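Local coordinates for lipolytic enzyme, g-d-s-l (Clostridium thermocellum, PDB 2W47), which is a family 6 carbohydrate-binding module of a larger lipolytic enzyme, a beta-sandwich that carries a calcium ion and a glycan pocket, at residues 6-14 with 42-50; 58-69 with 84-95. All coordinates share one frame; numbering follows the deposited sequence. Where two conformers were deposited one is given.

Contact 1 (6-14 with 42-50); sequences IYQAEDAII and IEWNVNAPS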
loop_
_atom_site.group_PDB
_atom_site.type_symbol
_atom_site.label_atom_id
_atom_site.label_comp_id
_atom_site.label_asym_id
_atom_site.label_seq_id
_atom_site.Cartn_x
_atom_site.Cartn_y
_atom_site.Cartn_z
ATOM N N ILE A 6 9.252 -1.069 7.724
ATOM C CA ILE A 6 7.813 -0.864 7.737
ATOM C C ILE A 6 7.503 0.628 7.709
ATOM O O ILE A 6 7.991 1.403 8.538
ATOM C CB ILE A 6 7.131 -1.575 8.930
ATOM C CG1 ILE A 6 7.178 -3.099 8.731
ATOM C CG2 ILE A 6 5.694 -1.091 9.092
ATOM C CD1 ILE A 6 6.562 -3.913 9.859
ATOM N N TYR A 7 6.711 1.014 6.714
ATOM C CA TYR A 7 6.243 2.382 6.552
ATOM C C TYR A 7 4.826 2.418 7.094
ATOM O O TYR A 7 3.893 1.910 6.462
ATOM C CB TYR A 7 6.324 2.796 5.076
ATOM C CG TYR A 7 7.756 2.928 4.636
ATOM C CD1 TYR A 7 8.430 4.144 4.745
ATOM C CD2 TYR A 7 8.467 1.821 4.175
ATOM C CE1 TYR A 7 9.764 4.260 4.376
ATOM C CE2 TYR A 7 9.801 1.927 3.805
ATOM C CZ TYR A 7 10.442 3.144 3.913
ATOM O OH TYR A 7 11.766 3.272 3.556
ATOM N N GLN A 8 4.673 2.972 8.295
ATOM C CA GLN A 8 3.385 2.932 8.972
ATOM C C GLN A 8 2.382 3.922 8.387
ATOM O O GLN A 8 2.756 4.903 7.752
ATOM C CB GLN A 8 3.540 3.166 10.486
ATOM C CG GLN A 8 3.781 1.880 11.296
ATOM C CD GLN A 8 2.562 0.982 11.316
ATOM O OE1 GLN A 8 1.461 1.414 10.962
ATOM N NE2 GLN A 8 2.745 -0.272 11.733
ATOM N N ALA A 9 1.102 3.651 8.621
ATOM C CA ALA A 9 0.015 4.491 8.115
ATOM C C ALA A 9 0.222 5.971 8.449
ATOM O O ALA A 9 0.036 6.844 7.586
ATOM C CB ALA A 9 -1.330 4.003 8.667
ATOM N N GLU A 10 0.626 6.248 9.689
ATOM C CA GLU A 10 0.740 7.632 10.166
ATOM C C GLU A 10 1.831 8.422 9.433
ATOM O O GLU A 10 1.856 9.657 9.487
ATOM C CB GLU A 10 0.972 7.679 11.695
ATOM C CG GLU A 10 2.381 7.206 12.118
ATOM C CD GLU A 10 2.564 6.811 13.587
ATOM O OE1 GLU A 10 3.521 6.051 13.854
ATOM O OE2 GLU A 10 1.789 7.234 14.469
ATOM N N ASP A 11 2.736 7.720 8.756
ATOM C CA ASP A 11 3.844 8.388 8.066
ATOM C C ASP A 11 3.589 8.625 6.581
ATOM O O ASP A 11 4.410 9.228 5.879
ATOM C CB ASP A 11 5.147 7.647 8.316
ATOM C CG ASP A 11 5.615 7.790 9.764
ATOM O OD1 ASP A 11 5.549 8.915 10.315
ATOM O OD2 ASP A 11 6.018 6.782 10.360
ATOM N N ALA A 12 2.433 8.169 6.114
ATOM C CA ALA A 12 2.028 8.401 4.744
ATOM C C ALA A 12 1.498 9.812 4.564
ATOM O O ALA A 12 1.085 10.468 5.520
ATOM C CB ALA A 12 0.955 7.404 4.348
ATOM N N ILE A 13 1.528 10.266 3.321
ATOM C CA ILE A 13 0.766 11.415 2.883
ATOM C C ILE A 13 -0.508 10.833 2.298
ATOM O O ILE A 13 -0.452 9.928 1.457
ATOM C CB ILE A 13 1.558 12.217 1.831
ATOM C CG1 ILE A 13 2.808 12.813 2.488
ATOM C CG2 ILE A 13 0.686 13.291 1.163
ATOM C CD1 ILE A 13 3.971 13.055 1.529
ATOM N N ILE A 14 -1.654 11.293 2.784
ATOM C CA ILE A 14 -2.921 10.715 2.348
ATOM C C ILE A 14 -3.837 11.785 1.771
ATOM O O ILE A 14 -3.795 12.955 2.184
ATOM C CB ILE A 14 -3.604 9.880 3.467
ATOM C CG1 ILE A 14 -4.092 10.770 4.618
ATOM C CG2 ILE A 14 -2.655 8.775 3.952
ATOM C CD1 ILE A 14 -4.725 9.996 5.770
ATOM N N ILE A 42 -2.768 6.922 -0.904
ATOM C CA ILE A 42 -1.766 6.926 0.154
ATOM C C ILE A 42 -0.399 6.933 -0.519
ATOM O O ILE A 42 -0.172 6.224 -1.507
ATOM C CB ILE A 42 -1.895 5.705 1.102
ATOM C CG1 ILE A 42 -1.591 4.397 0.361
ATOM C CG2 ILE A 42 -3.269 5.691 1.759
ATOM C CD1 ILE A 42 -1.864 3.137 1.165
ATOM N N GLU A 43 0.503 7.752 0.010
ATOM C CA GLU A 43 1.819 7.922 -0.580
ATOM C C GLU A 43 2.875 7.882 0.499
ATOM O O GLU A 43 2.739 8.536 1.530
ATOM C CB GLU A 43 1.869 9.255 -1.313
ATOM C CG GLU A 43 3.177 9.553 -1.990
ATOM C CD GLU A 43 3.078 10.801 -2.818
ATOM O OE1 GLU A 43 2.527 10.729 -3.936
ATOM O OE2 GLU A 43 3.566 11.865 -2.362
ATOM N N TRP A 44 3.934 7.121 0.253
ATOM C CA TRP A 44 5.068 7.106 1.155
ATOM C C TRP A 44 6.340 7.497 0.434
ATOM O O TRP A 44 6.521 7.203 -0.754
ATOM C CB TRP A 44 5.280 5.713 1.734
ATOM C CG TRP A 44 4.382 5.311 2.854
ATOM C CD1 TRP A 44 4.506 5.645 4.174
ATOM C CD2 TRP A 44 3.266 4.422 2.768
ATOM N NE1 TRP A 44 3.521 5.033 4.910
ATOM C CE2 TRP A 44 2.748 4.276 4.071
ATOM C CE3 TRP A 44 2.649 3.741 1.710
ATOM C CZ2 TRP A 44 1.651 3.475 4.351
ATOM C CZ3 TRP A 44 1.552 2.946 1.992
ATOM C CH2 TRP A 44 1.065 2.824 3.302
ATOM N N ASN A 45 7.225 8.155 1.178
ATOM C CA ASN A 45 8.589 8.393 0.743
ATOM C C ASN A 45 9.463 7.245 1.224
ATOM O O ASN A 45 9.773 7.126 2.409
ATOM C CB ASN A 45 9.077 9.738 1.281
ATOM C CG ASN A 45 8.433 10.902 0.579
ATOM O OD1 ASN A 45 8.399 10.959 -0.647
ATOM N ND2 ASN A 45 7.928 11.857 1.361
ATOM N N VAL A 46 9.823 6.376 0.286
ATOM C CA VAL A 46 10.490 5.117 0.599
ATOM C C VAL A 46 11.962 5.192 0.225
ATOM O O VAL A 46 12.308 5.540 -0.901
ATOM C CB VAL A 46 9.787 3.944 -0.130
ATOM C CG1 VAL A 46 10.562 2.627 0.025
ATOM C CG2 VAL A 46 8.385 3.768 0.421
ATOM N N ASN A 47 12.808 4.880 1.204
ATOM C CA ASN A 47 14.247 4.848 0.988
ATOM C C ASN A 47 14.691 3.529 0.369
ATOM O O ASN A 47 14.241 2.462 0.781
ATOM C CB ASN A 47 14.972 5.060 2.319
ATOM C CG ASN A 47 16.479 4.915 2.197
ATOM O OD1 ASN A 47 17.070 3.973 2.720
ATOM N ND2 ASN A 47 17.098 5.846 1.499
ATOM N N ALA A 48 15.570 3.618 -0.619
ATOM C CA ALA A 48 16.260 2.440 -1.140
ATOM C C ALA A 48 17.756 2.646 -0.905
ATOM O O ALA A 48 18.344 3.575 -1.469
ATOM C CB ALA A 48 15.958 2.243 -2.623
ATOM N N PRO A 49 18.378 1.801 -0.056
ATOM C CA PRO A 49 19.819 1.943 0.205
ATOM C C PRO A 49 20.652 1.810 -1.061
ATOM O O PRO A 49 21.714 2.425 -1.171
ATOM C CB PRO A 49 20.120 0.783 1.157
ATOM C CG PRO A 49 18.819 0.471 1.798
ATOM C CD PRO A 49 17.788 0.707 0.736
ATOM N N SER A 50 20.165 1.008 -2.003
ATOM C CA SER A 50 20.802 0.830 -3.294
ATOM C C SER A 50 19.737 0.664 -4.364
ATOM O O SER A 50 18.613 0.239 -4.075
ATOM C CB SER A 50 21.732 -0.392 -3.277
ATOM O OG SER A 50 21.061 -1.545 -2.800
HETATM O O HOH W 1 13.290 1.198 2.911
HETATM O O HOH W 2 6.368 8.743 3.900
#
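The indole of Trp44 is held between Tyr7 CB on one face and Ala12 CB on the other, where residues 6-14 pass from one sheet of the beta-sandwich to the other. A wide, flat ring suits a place between two aliphatic carbons, and its one polar atom is paid for: Trp44 NE1 donates to Gln8 O at 2.9 Å, with the oxygen 1° out of the ring plane. Trp44 NE1 lies 52° out of the Gln8 carbonyl plane, while Asp11 N, closing the 3-10 turn 9-11, reaches Gln8 O from the opposite face. One acceptor thus fixes both the turn and the ring.

Beyond the turn the chain joins strand 41-48 as an edge strand. Ile13 and Glu43 form an antiparallel hydrogen-bonded pair, with Ile13 N to Glu43 O and Glu43 N to Ile13 O both at 2.8 Å; the Glu43 carboxylate turns to a salt bridge with Arg111. Where the strands part, a water takes over, donating to Asp11 O and accepting from Asn45 N. Tyrosine suits the far end because it is long, apolar along its ring and polar at its end. Its OH accepts from Asn47 N at 3.0 Å, and a second water joins Tyr7 OH to Asn47 O. Over one face of the same ring, Val46 CG2 sits 4.0 Å from the Tyr7 centroid, 6° off the normal.

Contact 2 (58-69 with 84-95); sequences FRYANGTTANRP and DFVSTGAWTTWN. With AQA (4-deoxy-beta-L-threo-hex-4-enopyranuronic acid), chain B.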
loop_
_atom_site.group_PDB
_atom_site.type_symbol
_atom_site.label_atom_id
_atom_site.label_comp_id
_atom_site.label_asym_id
_atom_site.label_seq_id
_atom_site.Cartn_x
_atom_site.Cartn_y
_atom_site.Cartn_z
ATOM N N PHE A 58 1.750 -4.456 0.917
ATOM C CA PHE A 58 0.730 -3.744 1.682
ATOM C C PHE A 58 0.027 -4.740 2.584
ATOM O O PHE A 58 -0.445 -5.778 2.117
ATOM C CB PHE A 58 -0.309 -3.122 0.744
ATOM C CG PHE A 58 0.258 -2.124 -0.222
ATOM C CD1 PHE A 58 0.312 -0.770 0.103
ATOM C CD2 PHE A 58 0.722 -2.531 -1.471
ATOM C CE1 PHE A 58 0.829 0.160 -0.802
ATOM C CE2 PHE A 58 1.238 -1.612 -2.377
ATOM C CZ PHE A 58 1.290 -0.261 -2.049
ATOM N N ARG A 59 -0.037 -4.447 3.875
ATOM C CA ARG A 59 -0.903 -5.206 4.762
ATOM C C ARG A 59 -2.243 -4.487 4.773
ATOM O O ARG A 59 -2.303 -3.302 5.065
ATOM C CB ARG A 59 -0.303 -5.311 6.161
ATOM C CG ARG A 59 -1.126 -6.167 7.117
ATOM C CD ARG A 59 -0.371 -6.485 8.397
ATOM N NE ARG A 59 -1.061 -7.483 9.217
ATOM C CZ ARG A 59 -1.874 -7.204 10.235
ATOM N NH1 ARG A 59 -2.446 -8.189 10.922
ATOM N NH2 ARG A 59 -2.129 -5.945 10.572
ATOM N N TYR A 60 -3.318 -5.206 4.448
ATOM C CA TYR A 60 -4.593 -4.570 4.147
ATOM C C TYR A 60 -5.781 -5.407 4.607
ATOM O O TYR A 60 -5.649 -6.613 4.830
ATOM C CB TYR A 60 -4.692 -4.297 2.637
ATOM C CG TYR A 60 -5.140 -5.502 1.848
ATOM C CD1 TYR A 60 -6.479 -5.665 1.513
ATOM C CD2 TYR A 60 -4.235 -6.482 1.453
ATOM C CE1 TYR A 60 -6.911 -6.772 0.804
ATOM C CE2 TYR A 60 -4.664 -7.605 0.737
ATOM C CZ TYR A 60 -6.000 -7.727 0.423
ATOM O OH TYR A 60 -6.458 -8.826 -0.273
ATOM N N ALA A 61 -6.936 -4.759 4.737
ATOM C CA ALA A 61 -8.183 -5.459 4.984
ATOM C C ALA A 61 -9.214 -5.013 3.977
ATOM O O ALA A 61 -9.235 -3.861 3.562
ATOM C CB ALA A 61 -8.676 -5.220 6.414
ATOM N N ASN A 62 -10.077 -5.940 3.578
ATOM C CA ASN A 62 -11.186 -5.636 2.682
ATOM C C ASN A 62 -12.363 -6.496 3.106
ATOM O O ASN A 62 -12.458 -7.676 2.740
ATOM C CB ASN A 62 -10.798 -5.871 1.218
ATOM C CG ASN A 62 -11.936 -5.589 0.257
ATOM O OD1 ASN A 62 -13.033 -5.223 0.681
ATOM N ND2 ASN A 62 -11.693 -5.790 -1.037
ATOM N N GLY A 63 -13.259 -5.892 3.880
ATOM C CA GLY A 63 -14.400 -6.612 4.438
ATOM C C GLY A 63 -15.615 -6.612 3.537
ATOM O O GLY A 63 -16.707 -6.949 3.979
ATOM N N THR A 64 -15.426 -6.230 2.276
ATOM C CA THR A 64 -16.471 -6.391 1.271
ATOM C C THR A 64 -16.120 -7.580 0.389
ATOM O O THR A 64 -14.996 -8.075 0.408
ATOM C CB THR A 64 -16.651 -5.140 0.379
ATOM O OG1 THR A 64 -15.617 -5.093 -0.613
ATOM C CG2 THR A 64 -16.657 -3.845 1.207
ATOM N N THR A 65 -17.076 -8.021 -0.415
ATOM C CA THR A 65 -16.822 -9.135 -1.314
ATOM C C THR A 65 -16.047 -8.699 -2.567
ATOM O O THR A 65 -15.409 -9.518 -3.227
ATOM C CB THR A 65 -18.140 -9.867 -1.678
ATOM O OG1 THR A 65 -17.902 -10.847 -2.696
ATOM C CG2 THR A 65 -19.213 -8.881 -2.120
ATOM N N ALA A 66 -16.065 -7.402 -2.866
ATOM C CA ALA A 66 -15.531 -6.917 -4.133
ATOM C C ALA A 66 -14.081 -6.459 -4.029
ATOM O O ALA A 66 -13.680 -5.803 -3.060
ATOM C CB ALA A 66 -16.391 -5.800 -4.672
ATOM N N ASN A 67 -13.317 -6.807 -5.053
ATOM C CA ASN A 67 -11.943 -6.355 -5.220
ATOM C C ASN A 67 -11.897 -4.830 -5.194
ATOM O O ASN A 67 -12.748 -4.164 -5.794
ATOM C CB ASN A 67 -11.422 -6.876 -6.563
ATOM C CG ASN A 67 -9.958 -6.565 -6.793
ATOM O OD1 ASN A 67 -9.189 -6.381 -5.849
ATOM N ND2 ASN A 67 -9.561 -6.504 -8.057
ATOM N N ARG A 68 -10.897 -4.284 -4.499
ATOM C CA ARG A 68 -10.677 -2.834 -4.451
ATOM C C ARG A 68 -9.327 -2.534 -5.093
ATOM O O ARG A 68 -8.324 -2.354 -4.395
ATOM C CB ARG A 68 -10.720 -2.333 -3.004
ATOM C CG ARG A 68 -12.127 -2.359 -2.432
ATOM C CD ARG A 68 -12.210 -1.673 -1.084
ATOM N NE ARG A 68 -13.593 -1.486 -0.650
ATOM C CZ ARG A 68 -13.932 -0.824 0.451
ATOM N NH1 ARG A 68 -12.989 -0.291 1.227
ATOM N NH2 ARG A 68 -15.211 -0.689 0.776
ATOM N N PRO A 69 -9.296 -2.498 -6.432
ATOM C CA PRO A 69 -8.027 -2.374 -7.136
ATOM C C PRO A 69 -7.421 -0.983 -6.986
ATOM O O PRO A 69 -8.142 0.015 -6.812
ATOM C CB PRO A 69 -8.408 -2.668 -8.594
ATOM C CG PRO A 69 -9.833 -2.223 -8.690
ATOM C CD PRO A 69 -10.435 -2.590 -7.371
ATOM N N ASP A 84 -4.613 -5.810 -7.471
ATOM C CA ASP A 84 -5.769 -6.347 -6.763
ATOM C C ASP A 84 -5.609 -6.328 -5.256
ATOM O O ASP A 84 -4.534 -6.640 -4.717
ATOM C CB ASP A 84 -6.054 -7.784 -7.217
ATOM C CG ASP A 84 -6.469 -7.865 -8.668
ATOM O OD1 ASP A 84 -7.048 -6.897 -9.194
ATOM O OD2 ASP A 84 -6.211 -8.919 -9.287
ATOM N N PHE A 85 -6.704 -5.956 -4.598
ATOM C CA PHE A 85 -6.850 -6.038 -3.157
ATOM C C PHE A 85 -8.170 -6.740 -2.910
ATOM O O PHE A 85 -9.208 -6.117 -2.676
ATOM C CB PHE A 85 -6.794 -4.642 -2.542
ATOM C CG PHE A 85 -5.434 -4.015 -2.647
ATOM C CD1 PHE A 85 -4.501 -4.191 -1.630
ATOM C CD2 PHE A 85 -5.061 -3.313 -3.796
ATOM C CE1 PHE A 85 -3.229 -3.643 -1.728
ATOM C CE2 PHE A 85 -3.793 -2.765 -3.906
ATOM C CZ PHE A 85 -2.874 -2.933 -2.861
ATOM N N VAL A 86 -8.111 -8.066 -2.987
ATOM C CA VAL A 86 -9.307 -8.893 -2.932
ATOM C C VAL A 86 -9.849 -8.960 -1.513
ATOM O O VAL A 86 -9.159 -8.606 -0.545
ATOM C CB VAL A 86 -9.067 -10.326 -3.508
ATOM C CG1 VAL A 86 -8.565 -10.252 -4.943
ATOM C CG2 VAL A 86 -8.084 -11.130 -2.647
ATOM N N SER A 87 -11.093 -9.405 -1.392
ATOM C CA SER A 87 -11.709 -9.568 -0.086
ATOM C C SER A 87 -10.810 -10.342 0.867
ATOM O O SER A 87 -10.181 -11.335 0.486
ATOM C CB SER A 87 -13.037 -10.301 -0.201
ATOM O OG SER A 87 -13.660 -10.351 1.072
ATOM N N THR A 88 -10.758 -9.863 2.107
ATOM C CA THR A 88 -10.110 -10.589 3.186
ATOM C C THR A 88 -11.164 -11.220 4.094
ATOM O O THR A 88 -10.824 -11.858 5.083
ATOM C CB THR A 88 -9.201 -9.670 4.014
ATOM O OG1 THR A 88 -9.993 -8.644 4.622
ATOM C CG2 THR A 88 -8.120 -9.047 3.130
ATOM N N GLY A 89 -12.432 -11.022 3.748
ATOM C CA GLY A 89 -13.548 -11.648 4.462
ATOM C C GLY A 89 -14.171 -10.814 5.559
ATOM O O GLY A 89 -15.387 -10.672 5.627
ATOM N N ALA A 90 -13.337 -10.314 6.453
ATOM C CA ALA A 90 -13.785 -9.486 7.565
ATOM C C ALA A 90 -12.897 -8.261 7.630
ATOM O O ALA A 90 -11.740 -8.310 7.201
ATOM C CB ALA A 90 -13.704 -10.248 8.860
ATOM N N TRP A 91 -13.427 -7.176 8.191
ATOM C CA TRP A 91 -12.653 -5.937 8.343
ATOM C C TRP A 91 -11.526 -6.087 9.356
ATOM O O TRP A 91 -10.620 -5.262 9.408
ATOM C CB TRP A 91 -13.554 -4.760 8.717
ATOM C CG TRP A 91 -14.364 -4.284 7.552
ATOM C CD1 TRP A 91 -15.719 -4.374 7.400
ATOM C CD2 TRP A 91 -13.867 -3.663 6.358
ATOM N NE1 TRP A 91 -16.101 -3.839 6.191
ATOM C CE2 TRP A 91 -14.985 -3.391 5.533
ATOM C CE3 TRP A 91 -12.588 -3.297 5.908
ATOM C CZ2 TRP A 91 -14.862 -2.785 4.278
ATOM C CZ3 TRP A 91 -12.471 -2.685 4.658
ATOM C CH2 TRP A 91 -13.600 -2.444 3.859
ATOM N N THR A 92 -11.585 -7.154 10.146
ATOM C CA THR A 92 -10.570 -7.445 11.157
ATOM C C THR A 92 -9.605 -8.554 10.713
ATOM O O THR A 92 -8.760 -9.005 11.492
ATOM C CB THR A 92 -11.232 -7.840 12.490
ATOM O OG1 THR A 92 -12.137 -8.928 12.254
ATOM C CG2 THR A 92 -12.000 -6.663 13.081
ATOM N N THR A 93 -9.736 -8.984 9.455
ATOM C CA THR A 93 -8.808 -9.934 8.869
ATOM C C THR A 93 -7.897 -9.210 7.890
ATOM O O THR A 93 -8.360 -8.615 6.918
ATOM C CB THR A 93 -9.537 -11.092 8.174
ATOM O OG1 THR A 93 -10.339 -11.766 9.150
ATOM C CG2 THR A 93 -8.533 -12.076 7.597
ATOM N N TRP A 94 -6.604 -9.247 8.188
ATOM C CA TRP A 94 -5.611 -8.481 7.461
ATOM C C TRP A 94 -4.707 -9.425 6.691
ATOM O O TRP A 94 -4.099 -10.333 7.272
ATOM C CB TRP A 94 -4.782 -7.630 8.421
ATOM C CG TRP A 94 -5.594 -6.670 9.232
ATOM C CD1 TRP A 94 -6.300 -6.953 10.379
ATOM C CD2 TRP A 94 -5.792 -5.269 8.978
ATOM N NE1 TRP A 94 -6.917 -5.814 10.848
ATOM C CE2 TRP A 94 -6.624 -4.772 10.005
ATOM C CE3 TRP A 94 -5.351 -4.386 7.979
ATOM C CZ2 TRP A 94 -7.017 -3.430 10.066
ATOM C CZ3 TRP A 94 -5.756 -3.046 8.039
ATOM C CH2 TRP A 94 -6.576 -2.590 9.075
ATOM N N ASN A 95 -4.633 -9.211 5.384
ATOM C CA ASN A 95 -3.803 -10.030 4.512
ATOM C C ASN A 95 -2.747 -9.160 3.850
ATOM O O ASN A 95 -2.664 -7.958 4.124
ATOM C CB ASN A 95 -4.669 -10.741 3.468
ATOM C CG ASN A 95 -5.571 -11.807 4.072
ATOM O OD1 ASN A 95 -5.404 -12.213 5.228
ATOM N ND2 ASN A 95 -6.533 -12.269 3.283
HETATM O O6A AQA B . -16.111 0.379 3.228
HETATM C C6 AQA B . -15.125 0.718 3.940
HETATM O O6B AQA B . -14.086 1.233 3.451
HETATM C C5 AQA B . -15.182 0.516 5.257
HETATM O O5 AQA B . -16.393 -0.112 5.770
HETATM C C4 AQA B . -14.151 0.852 6.067
HETATM C C3 AQA B . -14.324 0.827 7.573
HETATM O O3 AQA B . -13.066 0.677 8.246
HETATM C C2 AQA B . -15.242 -0.339 7.915
HETATM O O2 AQA B . -15.473 -0.413 9.323
HETATM C C1 AQA B . -16.574 -0.177 7.189
HETATM O O HOH W 3 -2.481 -10.678 9.497
HETATM O O HOH W 4 -16.413 -10.030 3.086
HETATM O O HOH W 5 -12.546 -9.751 -3.816
#
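Phe85 drives its ring edge into the face of Tyr60, planes at 90°, and meets Phe58 in an offset edge-to-face pair, an aromatic cluster packed tightly at the end of strand 52-61. Tyrosine suits this buried place: its ring packs while Tyr60 OH donates to Val86 O at 2.7 Å. Asn62 ties the loops together. With CG anti to the backbone N (chi1 179°), its amide sends ND2 to Ala66 O and Phe85 O, and OD1 accepts from Thr64 N in an Asx turn and from Thr64 OG1. The Arg59 guanidinium, salt-bridged to Asp124, and Ala61 CB cover opposite faces of Trp94. Gly63, lacking a side chain, lets its CA lie 3.5 Å from the centroid of the Trp91 five-membered ring.

The outer side is looser: one water joins Thr65 O to Ser87 N, and another, donating to Gly89 O, is held only weakly by Gly63 O and Ser87 OG. 4-deoxy-beta-L-threo-hex-4-enopyranuronic acid (AQA) covers the other face of Trp91; Arg68 NH1 donates to AQA O6B at 2.9 Å and Arg68 NH2 to AQA O6A at 2.8 Å. A salt bridge to Asp118 probably helps position Arg68, and such an arginine beside an aromatic face is consistent with a site suited to a carboxylate-bearing ring.

Overall arrangement
The centres of contact 1 and contact 2 lie about 21 Å apart, on opposite sides of the chain's centre, and they follow one another in sequence: contact 1 closes before contact 2 opens. Each involves a passage between the two main sheets. Residues 6-14 run from strand 5-8 of the four-stranded sheet to strand 13-15 of the five-stranded one, and 84-95 leads back from strand 77-83 to strand 95-103. Strands 41-48 and 52-61, consecutive in the chain, face each other across the interior, where Trp44 CZ3 packs 4.0 Å from Phe58 CE1. Contact 2 contributes Arg68 and Trp91 to the glycan pocket, whereas contact 1 belongs mainly to the sandwich body.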